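Local coordinates for UPF0098 protein CT_736 (Chlamydia trachomatis, PDB 3N08) that is of unproven function but belongs to the phosphatidylethanolamine-binding protein family, whose members have a pocket for small anionic ligands such as phosphate groups, at residues B[102-105]-B[106-110]; B[77-80]-B[81-84]; B[51-55]-B[56-60]. All coordinates share one frame; numbering follows the deposited sequence.

Contacts 1 and 3 adjoin, with centres about 11 Å apart, and meet through a salt bridge between Arg109 and Asp52 and through Pro54 beside His108 and Asp105. Contact 1, partly buried, leads into strand 108-117 and is dominated by a histidine held by a carboxylate and a proline. Contact 3 is a surface loop after strand 43-50, where backbone bonds close a turn, a buried valine packs against its neighbours, and a guanidinium-carboxylate pair forms farther along. Contact 2 lies about 28 Å from contact 3, centre to centre, on the opposite side of the chain's centre. It too is a surface contact, but a beta turn leaving strand 77-78, closed by a single backbone bond between its two segments, with small apolar contacts.

Contact 1 (B[102-105]-B[106-110]); sequences CPPD and AKHRY
His108 NE2 donates a short hydrogen bond to Asp105 OD1, 2.7 Å long with an N-H...O angle of 163°. OD1 receives it on its syn lone pair and lies near the imidazole plane, yet the carboxylate plane stands at 89° to the ring, so the two flat groups meet crosswise. Asp105 can present this oxygen because its CG lies between its backbone N and carbonyl carbon (chi1 59°), bringing the acid round to the ring's edge. At its other nitrogen, ND1, the imidazole is hydrogen-bonded to Asp50 OD2; with both nitrogens engaged, the ring's rotation is fixed. One face is covered by Pro103, whose CB stands 3.5 Å from the centroid of the His108 ring and almost on its normal, a CH-pi contact. His108, Arg109 and Tyr110, which open strand 108-117, match the His-Arg signature of the PEBP family, which in relatives lines the anion-binding pocket; a similar place for His108 is probable here. The same proline also meets Tyr110: Pro103 CD is 3.4 Å from Tyr110 OH and Pro103 CB 3.5 Å from it, while the tyrosine ring stacks edge-to-face with His65. A water donates to Pro103 O at 2.8 Å and to Ala106 O at 3.0 Å, bridging two carbonyls three residues apart in the turn. Just before Pro103, Cys102 is tied to Cys23 by a disulfide.

Contact 2 (B[77-80]-B[81-84]); sequences NLAE and GAQI
Ala79 and Ala82 bracket a type II beta turn, in which Glu80 and Gly81 occupy the two central positions. Gly81 has a positive phi of 59°, as expected at the third position of this turn, where glycine is favoured. The turn is closed by Ala82 N donating to Ala79 O over 3.1 Å; at 143° the bond is bent, and the donor lies above the carbonyl plane, away from a lone pair. The closure brings the two alanine methyl groups together, Ala79 CB and Ala82 CB being 3.9 Å apart. The second methyl is close to the acceptor as well, Ala82 CB lying 3.2 Å from Ala79 O. Farther from the turn, Leu78 CD2 touches Ile84 CD1 at 4.1 Å, the two side chains crossing at about a right angle. Both pack further on the sheets: Leu78 on Phe34 of strand 32-35, Ile84 on Trp66 and Val68 of strand 63-71. The Glu80 side chain runs the other way, extended beyond CG, and its OE1 is hydrogen-bonded to the hydroxyl of Tyr21. A backbone hydrogen bond between Gly81 and Ser29, with a weak one from Gly81 N to Ser29 OG, ties the bend to a neighbouring loop. This is a glycine-containing type II turn by which the chain leaves the small three-stranded antiparallel sheet at strand 77-78 and heads for strand 87-88, at the margin of the larger sheet.

Contact 3 (B[51-55]-B[56-60]); sequences PDVPP and SVRED
Arg58 begins against Val53: its CB lies 4.0 Å from Val53 CG1 and 4.2 Å from Val53 CG2, an apolar contact at the root of the side chain. From there CG runs anti to the backbone N (chi1 -176°), and a bend at chi2 (73°) carries the chain away from the valine. At the tip, NE bonds to Asp60 OD1 at 2.9 Å and NH2 to Asp60 OD2 at 3.1 Å, a side-on salt bridge in which both oxygens are met from above the carboxylate plane. Asp60 OD1 also accepts from Leu62 N, so the acid that receives the guanidinium is itself anchored. The backbone turns beforehand: Val57 N donates to Pro54 O over 3.0 Å at 156°, and Arg58 N adds weak bonds to Pro54 O and Pro55 O. Beside it, Val57 CG2 rests 3.7 Å from Val53 CG2. The loop joins strand 43-50 to strand 63-71, and residues 50-54, from the strand's end into the loop, match the Asp-Pro-Asp-x-Pro signature of PEBP relatives; Val53 and Arg58 pack on Trp63 of the second strand, while Pro54 lies on His108 of strand 108-117.

Contact 1 (B[102-105]-B[106-110])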
ATOM      1  N   CYS B 102     -14.367 -18.331  -9.722  1.00 11.58           N
ATOM      2  CA  CYS B 102     -15.465 -19.289  -9.730  1.00 10.75           C
ATOM      3  C   CYS B 102     -15.007 -20.523  -8.954  1.00 10.97           C
ATOM      4  O   CYS B 102     -14.879 -21.617  -9.498  1.00 11.90           O
ATOM      5  CB  CYS B 102     -15.895 -19.590 -11.165  1.00 11.75           C
ATOM      6  SG  CYS B 102     -17.584 -20.257 -11.284  1.00 15.49           S
ATOM      7  N   PRO B 103     -14.726 -20.328  -7.666  1.00 10.03           N
ATOM      8  CA  PRO B 103     -14.110 -21.408  -6.890  1.00  9.80           C
ATOM      9  C   PRO B 103     -15.085 -22.544  -6.635  1.00 10.88           C
ATOM     10  O   PRO B 103     -16.160 -22.318  -6.092  1.00 11.91           O
ATOM     11  CB  PRO B 103     -13.723 -20.699  -5.585  1.00  9.55           C
ATOM     12  CG  PRO B 103     -14.653 -19.551  -5.475  1.00 10.93           C
ATOM     13  CD  PRO B 103     -14.908 -19.104  -6.874  1.00 11.44           C
ATOM     14  N   PRO B 104     -14.739 -23.779  -7.016  1.00 10.96           N
ATOM     15  CA  PRO B 104     -15.746 -24.845  -6.900  1.00 11.80           C
ATOM     16  C   PRO B 104     -15.808 -25.492  -5.527  1.00 11.73           C
ATOM     17  O   PRO B 104     -16.871 -26.035  -5.183  1.00 15.14           O
ATOM     18  CB  PRO B 104     -15.246 -25.891  -7.900  1.00 14.16           C
ATOM     19  CG  PRO B 104     -13.755 -25.693  -7.911  1.00 15.02           C
ATOM     20  CD  PRO B 104     -13.578 -24.201  -7.816  1.00 13.36           C
ATOM     21  N   ASP B 105     -14.714 -25.455  -4.780  1.00 11.41           N
ATOM     22  CA  ASP B 105     -14.502 -26.374  -3.652  1.00 12.77           C
ATOM     23  C   ASP B 105     -14.425 -25.735  -2.273  1.00 13.11           C
ATOM     24  O   ASP B 105     -14.505 -26.450  -1.255  1.00 16.16           O
ATOM     25  CB  ASP B 105     -13.206 -27.189  -3.858  1.00 12.17           C
ATOM     26  CG  ASP B 105     -11.957 -26.313  -3.987  1.00 14.31           C
ATOM     27  OD1 ASP B 105     -12.056 -25.163  -4.462  1.00 11.89           O
ATOM     28  OD2 ASP B 105     -10.874 -26.812  -3.643  1.00 14.68           O
ATOM     29  N   ALA B 106     -14.239 -24.424  -2.223  1.00 12.28           N
ATOM     30  CA  ALA B 106     -13.898 -23.755  -0.979  1.00 12.38           C
ATOM     31  C   ALA B 106     -13.794 -22.277  -1.267  1.00 11.74           C
ATOM     32  O   ALA B 106     -13.835 -21.857  -2.418  1.00 12.27           O
ATOM     33  CB  ALA B 106     -12.569 -24.249  -0.492  1.00 12.49           C
ATOM     34  N   LYS B 107     -13.617 -21.499  -0.209  1.00 11.35           N
ATOM     35  CA  LYS B 107     -13.220 -20.111  -0.335  1.00 10.69           C
ATOM     36  C   LYS B 107     -11.789 -20.018  -0.868  1.00 10.26           C
ATOM     37  O   LYS B 107     -10.903 -20.721  -0.366  1.00 11.95           O
ATOM     38  CB  LYS B 107     -13.299 -19.445   1.038  1.00 12.12           C
ATOM     39  CG  LYS B 107     -12.876 -17.992   1.028  1.00 11.53           C
ATOM     40  CD  LYS B 107     -13.108 -17.361   2.386  1.00 17.30           C
ATOM     41  CE  LYS B 107     -12.201 -17.952   3.457  1.00 26.65           C
ATOM     42  N   HIS B 108     -11.554 -19.192  -1.882  1.00  8.81           N
ATOM     43  CA  HIS B 108     -10.191 -18.963  -2.378  1.00  9.66           C
ATOM     44  C   HIS B 108      -9.767 -17.527  -2.180  1.00  7.81           C
ATOM     45  O   HIS B 108     -10.604 -16.633  -2.088  1.00  8.98           O
ATOM     46  CB  HIS B 108     -10.079 -19.211  -3.882  1.00  9.25           C
ATOM     47  CG  HIS B 108     -10.305 -20.620  -4.320  1.00  9.90           C
ATOM     48  ND1 HIS B 108     -10.103 -20.988  -5.630  1.00  9.78           N
ATOM     49  CD2 HIS B 108     -10.753 -21.726  -3.683  1.00 10.67           C
ATOM     50  CE1 HIS B 108     -10.388 -22.267  -5.780  1.00  9.60           C
ATOM     51  NE2 HIS B 108     -10.811 -22.730  -4.619  1.00 10.15           N
ATOM     52  N   ARG B 109      -8.448 -17.343  -2.126  1.00  9.51           N
ATOM     53  CA  ARG B 109      -7.815 -16.034  -2.137  1.00  7.94           C
ATOM     54  C   ARG B 109      -7.337 -15.680  -3.531  1.00  8.64           C
ATOM     55  O   ARG B 109      -6.734 -16.507  -4.223  1.00 11.12           O
ATOM     56  CB  ARG B 109      -6.615 -16.072  -1.180  1.00  9.11           C
ATOM     57  CG  ARG B 109      -6.975 -16.319   0.251  1.00 10.66           C
ATOM     58  CD  ARG B 109      -5.737 -16.683   1.073  1.00 11.99           C
ATOM     59  NE  ARG B 109      -5.161 -17.946   0.624  1.00 12.14           N
ATOM     60  CZ  ARG B 109      -4.009 -18.439   1.035  1.00 13.86           C
ATOM     61  NH1 ARG B 109      -3.294 -17.756   1.930  1.00 15.17           N
ATOM     62  NH2 ARG B 109      -3.583 -19.605   0.560  1.00 14.45           N
ATOM     63  N   TYR B 110      -7.642 -14.456  -3.944  1.00  7.65           N
ATOM     64  CA  TYR B 110      -7.240 -13.921  -5.236  1.00  7.71           C
ATOM     65  C   TYR B 110      -6.299 -12.752  -4.965  1.00  7.55           C
ATOM     66  O   TYR B 110      -6.687 -11.735  -4.363  1.00  8.13           O
ATOM     67  CB  TYR B 110      -8.486 -13.493  -6.054  1.00  7.59           C
ATOM     68  CG  TYR B 110      -9.373 -14.667  -6.316  1.00  7.52           C
ATOM     69  CD1 TYR B 110      -9.179 -15.487  -7.411  1.00  8.01           C
ATOM     70  CD2 TYR B 110     -10.336 -15.031  -5.391  1.00  7.55           C
ATOM     71  CE1 TYR B 110      -9.958 -16.624  -7.610  1.00  8.38           C
ATOM     72  CE2 TYR B 110     -11.098 -16.171  -5.563  1.00  8.87           C
ATOM     73  CZ  TYR B 110     -10.912 -16.949  -6.680  1.00  8.20           C
ATOM     74  OH  TYR B 110     -11.680 -18.092  -6.804  1.00  9.23           O
TER
HETATM   75  O   HOH W   1     -16.649 -21.721  -3.435  1.00 13.52           O

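Contact 2 (B[77-80]-B[81-84])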
ATOM      1  N   ASN B  77      -7.250   4.922 -12.120  0.59 15.84           N
ATOM      2  CA  ASN B  77      -8.270   3.897 -11.908  0.59 14.59           C
ATOM      3  C   ASN B  77      -8.495   3.021 -13.145  0.59 14.11           C
ATOM      4  O   ASN B  77      -8.331   3.468 -14.289  0.59 14.11           O
ATOM      5  CB  ASN B  77      -9.575   4.567 -11.448  0.59 18.57           C
ATOM      6  CG  ASN B  77     -10.717   3.575 -11.240  0.59 32.48           C
ATOM      7  OD1 ASN B  77     -10.697   2.748 -10.319  0.59 31.75           O
ATOM      8  ND2 ASN B  77     -11.735   3.678 -12.084  0.59 29.00           N
ATOM      9  N   LEU B  78      -8.809   1.756 -12.900  1.00 12.29           N
ATOM     10  CA  LEU B  78      -9.507   0.935 -13.868  1.00 13.54           C
ATOM     11  C   LEU B  78     -10.913   0.725 -13.322  1.00 12.10           C
ATOM     12  O   LEU B  78     -11.092   0.116 -12.266  1.00 12.23           O
ATOM     13  CB  LEU B  78      -8.824  -0.416 -14.048  1.00 14.02           C
ATOM     14  CG  LEU B  78      -7.386  -0.378 -14.576  1.00 13.72           C
ATOM     15  CD1 LEU B  78      -6.803  -1.778 -14.602  1.00 15.50           C
ATOM     16  CD2 LEU B  78      -7.332   0.255 -15.975  1.00 18.17           C
ATOM     17  N   ALA B  79     -11.908   1.237 -14.034  1.00 12.37           N
ATOM     18  CA  ALA B  79     -13.278   1.070 -13.602  1.00 12.20           C
ATOM     19  C   ALA B  79     -13.717  -0.371 -13.850  1.00 11.91           C
ATOM     20  O   ALA B  79     -13.071  -1.116 -14.599  1.00 11.60           O
ATOM     21  CB  ALA B  79     -14.186   2.031 -14.345  1.00 13.64           C
ATOM     22  N   GLU B  80     -14.797  -0.779 -13.210  1.00 12.02           N
ATOM     23  CA  GLU B  80     -15.257  -2.154 -13.345  1.00 11.78           C
ATOM     24  C   GLU B  80     -15.575  -2.420 -14.813  1.00 11.43           C
ATOM     25  O   GLU B  80     -16.171  -1.589 -15.492  1.00 11.63           O
ATOM     26  CB  GLU B  80     -16.480  -2.420 -12.456  1.00 13.54           C
ATOM     27  CG  GLU B  80     -17.711  -1.615 -12.819  1.00 15.39           C
ATOM     28  CD  GLU B  80     -18.912  -1.923 -11.933  1.00 22.23           C
ATOM     29  OE1 GLU B  80     -18.728  -2.427 -10.806  1.00 21.46           O
ATOM     30  OE2 GLU B  80     -20.048  -1.649 -12.383  1.00 31.55           O
ATOM     31  N   GLY B  81     -15.108  -3.559 -15.315  1.00 11.95           N
ATOM     32  CA  GLY B  81     -15.373  -3.948 -16.692  1.00 13.41           C
ATOM     33  C   GLY B  81     -14.866  -2.962 -17.735  1.00 15.06           C
ATOM     34  O   GLY B  81     -15.272  -3.005 -18.887  1.00 16.03           O
ATOM     35  N   ALA B  82     -13.938  -2.106 -17.360  1.00 18.40           N
ATOM     36  CA  ALA B  82     -13.574  -1.026 -18.263  1.00 24.39           C
ATOM     37  C   ALA B  82     -12.688  -1.491 -19.409  1.00 13.08           C
ATOM     38  O   ALA B  82     -12.043  -2.536 -19.379  1.00 11.76           O
ATOM     39  CB  ALA B  82     -12.900   0.110 -17.498  1.00 33.47           C
ATOM     40  N   GLN B  83     -12.666  -0.667 -20.447  1.00 15.10           N
ATOM     41  CA  GLN B  83     -11.724  -0.886 -21.525  1.00 13.07           C
ATOM     42  C   GLN B  83     -10.327  -0.720 -20.985  1.00 14.72           C
ATOM     43  O   GLN B  83     -10.042   0.153 -20.163  1.00 14.19           O
ATOM     44  CB  GLN B  83     -11.913   0.076 -22.693  1.00 15.50           C
ATOM     45  CG  GLN B  83     -10.929  -0.259 -23.825  1.00 18.95           C
ATOM     46  CD  GLN B  83     -11.155   0.537 -25.089  1.00 24.29           C
ATOM     47  OE1 GLN B  83     -12.158   1.242 -25.234  1.00 23.35           O
ATOM     48  NE2 GLN B  83     -10.219   0.415 -26.028  1.00 29.61           N
ATOM     49  N   ILE B  84      -9.451  -1.607 -21.421  1.00 11.79           N
ATOM     50  CA  ILE B  84      -8.084  -1.621 -20.949  1.00 11.34           C
ATOM     51  C   ILE B  84      -7.194  -1.044 -22.047  1.00 12.01           C
ATOM     52  O   ILE B  84      -7.036  -1.643 -23.113  1.00 13.22           O
ATOM     53  CB  ILE B  84      -7.641  -3.074 -20.603  1.00 11.59           C
ATOM     54  CG1 ILE B  84      -8.530  -3.672 -19.520  1.00 13.10           C
ATOM     55  CG2 ILE B  84      -6.139  -3.136 -20.253  1.00 14.37           C
ATOM     56  CD1 ILE B  84      -8.582  -2.927 -18.234  1.00 13.27           C
TER

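Contact 3 (B[51-55]-B[56-60])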
ATOM      1  N   PRO B  51      -3.816 -18.886  -5.778  1.00  8.08           N
ATOM      2  CA  PRO B  51      -2.960 -19.970  -5.306  1.00  9.62           C
ATOM      3  C   PRO B  51      -3.777 -21.067  -4.618  1.00  8.92           C
ATOM      4  O   PRO B  51      -3.200 -22.046  -4.118  1.00 10.90           O
ATOM      5  CB  PRO B  51      -2.048 -19.257  -4.304  1.00 10.27           C
ATOM      6  CG  PRO B  51      -2.953 -18.175  -3.730  1.00 10.12           C
ATOM      7  CD  PRO B  51      -3.755 -17.701  -4.898  1.00  9.29           C
ATOM      8  N   ASP B  52      -5.102 -20.939  -4.593  1.00  9.11           N
ATOM      9  CA  ASP B  52      -5.989 -21.870  -3.896  1.00 10.93           C
ATOM     10  C   ASP B  52      -6.777 -22.721  -4.897  1.00  8.64           C
ATOM     11  O   ASP B  52      -7.735 -23.415  -4.557  1.00 10.95           O
ATOM     12  CB  ASP B  52      -6.948 -21.115  -2.966  1.00  9.37           C
ATOM     13  CG  ASP B  52      -6.230 -20.452  -1.812  1.00 10.72           C
ATOM     14  OD1 ASP B  52      -5.116 -20.871  -1.476  1.00 11.61           O
ATOM     15  OD2 ASP B  52      -6.775 -19.508  -1.215  1.00 11.29           O
ATOM     16  N   VAL B  53      -6.386 -22.675  -6.162  1.00  9.74           N
ATOM     17  CA  VAL B  53      -6.996 -23.524  -7.166  1.00  9.88           C
ATOM     18  C   VAL B  53      -6.821 -24.997  -6.743  1.00 10.57           C
ATOM     19  O   VAL B  53      -5.787 -25.387  -6.211  1.00 11.20           O
ATOM     20  CB  VAL B  53      -6.381 -23.222  -8.554  1.00 10.30           C
ATOM     21  CG1 VAL B  53      -4.886 -23.547  -8.567  1.00 13.15           C
ATOM     22  CG2 VAL B  53      -7.121 -24.001  -9.645  1.00 12.04           C
ATOM     23  N   PRO B  54      -7.858 -25.839  -6.966  1.00 10.26           N
ATOM     24  CA  PRO B  54      -7.682 -27.239  -6.551  1.00 10.06           C
ATOM     25  C   PRO B  54      -6.490 -27.899  -7.268  1.00 10.19           C
ATOM     26  O   PRO B  54      -6.409 -27.857  -8.484  1.00 10.61           O
ATOM     27  CB  PRO B  54      -9.001 -27.902  -6.937  1.00 10.29           C
ATOM     28  CG  PRO B  54      -9.975 -26.805  -7.090  1.00 15.02           C
ATOM     29  CD  PRO B  54      -9.220 -25.558  -7.441  1.00 12.88           C
ATOM     30  N   PRO B  55      -5.565 -28.516  -6.527  1.00  9.84           N
ATOM     31  CA  PRO B  55      -4.382 -29.047  -7.200  1.00 10.88           C
ATOM     32  C   PRO B  55      -4.694 -30.202  -8.128  1.00 10.28           C
ATOM     33  O   PRO B  55      -3.877 -30.502  -8.984  1.00 11.72           O
ATOM     34  CB  PRO B  55      -3.464 -29.471  -6.045  1.00 17.44           C
ATOM     35  CG  PRO B  55      -4.258 -29.351  -4.811  1.00 16.59           C
ATOM     36  CD  PRO B  55      -5.426 -28.490  -5.061  1.00  9.33           C
ATOM     37  N   SER B  56      -5.854 -30.824  -7.993  1.00 11.03           N
ATOM     38  CA  SER B  56      -6.193 -31.907  -8.913  1.00 10.87           C
ATOM     39  C   SER B  56      -6.520 -31.366 -10.311  1.00 12.23           C
ATOM     40  O   SER B  56      -6.578 -32.139 -11.273  1.00 13.79           O
ATOM     41  CB  SER B  56      -7.353 -32.725  -8.364  1.00 12.79           C
ATOM     42  OG  SER B  56      -8.517 -31.931  -8.307  1.00 16.23           O
ATOM     43  N   VAL B  57      -6.762 -30.061 -10.451  1.00 11.60           N
ATOM     44  CA  VAL B  57      -6.956 -29.454 -11.765  1.00 14.67           C
ATOM     45  C   VAL B  57      -5.756 -28.631 -12.248  1.00 15.97           C
ATOM     46  O   VAL B  57      -5.668 -28.261 -13.419  1.00 19.63           O
ATOM     47  CB  VAL B  57      -8.227 -28.574 -11.841  1.00 22.82           C
ATOM     48  CG1 VAL B  57      -9.412 -29.286 -11.187  1.00 23.02           C
ATOM     49  CG2 VAL B  57      -8.019 -27.220 -11.232  1.00 23.05           C
ATOM     50  N   ARG B  58      -4.846 -28.310 -11.341  1.00 12.09           N
ATOM     51  CA  ARG B  58      -3.667 -27.513 -11.668  1.00 12.17           C
ATOM     52  C   ARG B  58      -2.560 -27.919 -10.701  1.00 14.88           C
ATOM     53  O   ARG B  58      -2.539 -27.493  -9.558  1.00 11.60           O
ATOM     54  CB  ARG B  58      -3.989 -26.008 -11.555  1.00 14.73           C
ATOM     55  CG  ARG B  58      -2.862 -25.074 -11.955  1.00 13.92           C
ATOM     56  CD  ARG B  58      -2.657 -25.056 -13.436  1.00 14.91           C
ATOM     57  NE  ARG B  58      -1.428 -24.365 -13.761  1.00 15.67           N
ATOM     58  CZ  ARG B  58      -0.894 -24.342 -14.977  1.00 16.14           C
ATOM     59  NH1 ARG B  58      -1.523 -24.915 -15.994  1.00 22.87           N
ATOM     60  NH2 ARG B  58       0.251 -23.700 -15.173  1.00 27.94           N
ATOM     61  N   GLU B  59      -1.642 -28.746 -11.180  0.55 12.56           N
ATOM     62  CA  GLU B  59      -0.612 -29.341 -10.351  0.55 11.60           C
ATOM     63  C   GLU B  59       0.284 -28.310  -9.653  0.55 12.21           C
ATOM     64  O   GLU B  59       0.688 -28.497  -8.508  0.55 12.76           O
ATOM     65  CB  GLU B  59       0.221 -30.283 -11.225  0.55 16.65           C
ATOM     66  CG  GLU B  59       1.480 -30.814 -10.580  0.55 20.07           C
ATOM     67  CD  GLU B  59       2.146 -31.872 -11.438  0.55 26.75           C
ATOM     68  OE1 GLU B  59       3.218 -31.583 -12.011  0.55 30.64           O
ATOM     69  OE2 GLU B  59       1.587 -32.979 -11.550  0.55 24.45           O
ATOM     70  N   ASP B  60       0.595 -27.219 -10.339  1.00 10.71           N
ATOM     71  CA  ASP B  60       1.441 -26.178  -9.742  1.00 11.69           C
ATOM     72  C   ASP B  60       0.693 -25.288  -8.749  1.00 10.29           C
ATOM     73  O   ASP B  60       1.279 -24.400  -8.147  1.00 14.06           O
ATOM     74  CB  ASP B  60       2.180 -25.355 -10.797  1.00 11.99           C
ATOM     75  CG  ASP B  60       1.277 -24.420 -11.585  1.00 14.74           C
ATOM     76  OD1 ASP B  60       0.072 -24.249 -11.266  1.00 14.37           O
ATOM     77  OD2 ASP B  60       1.801 -23.802 -12.548  1.00 17.16           O
TER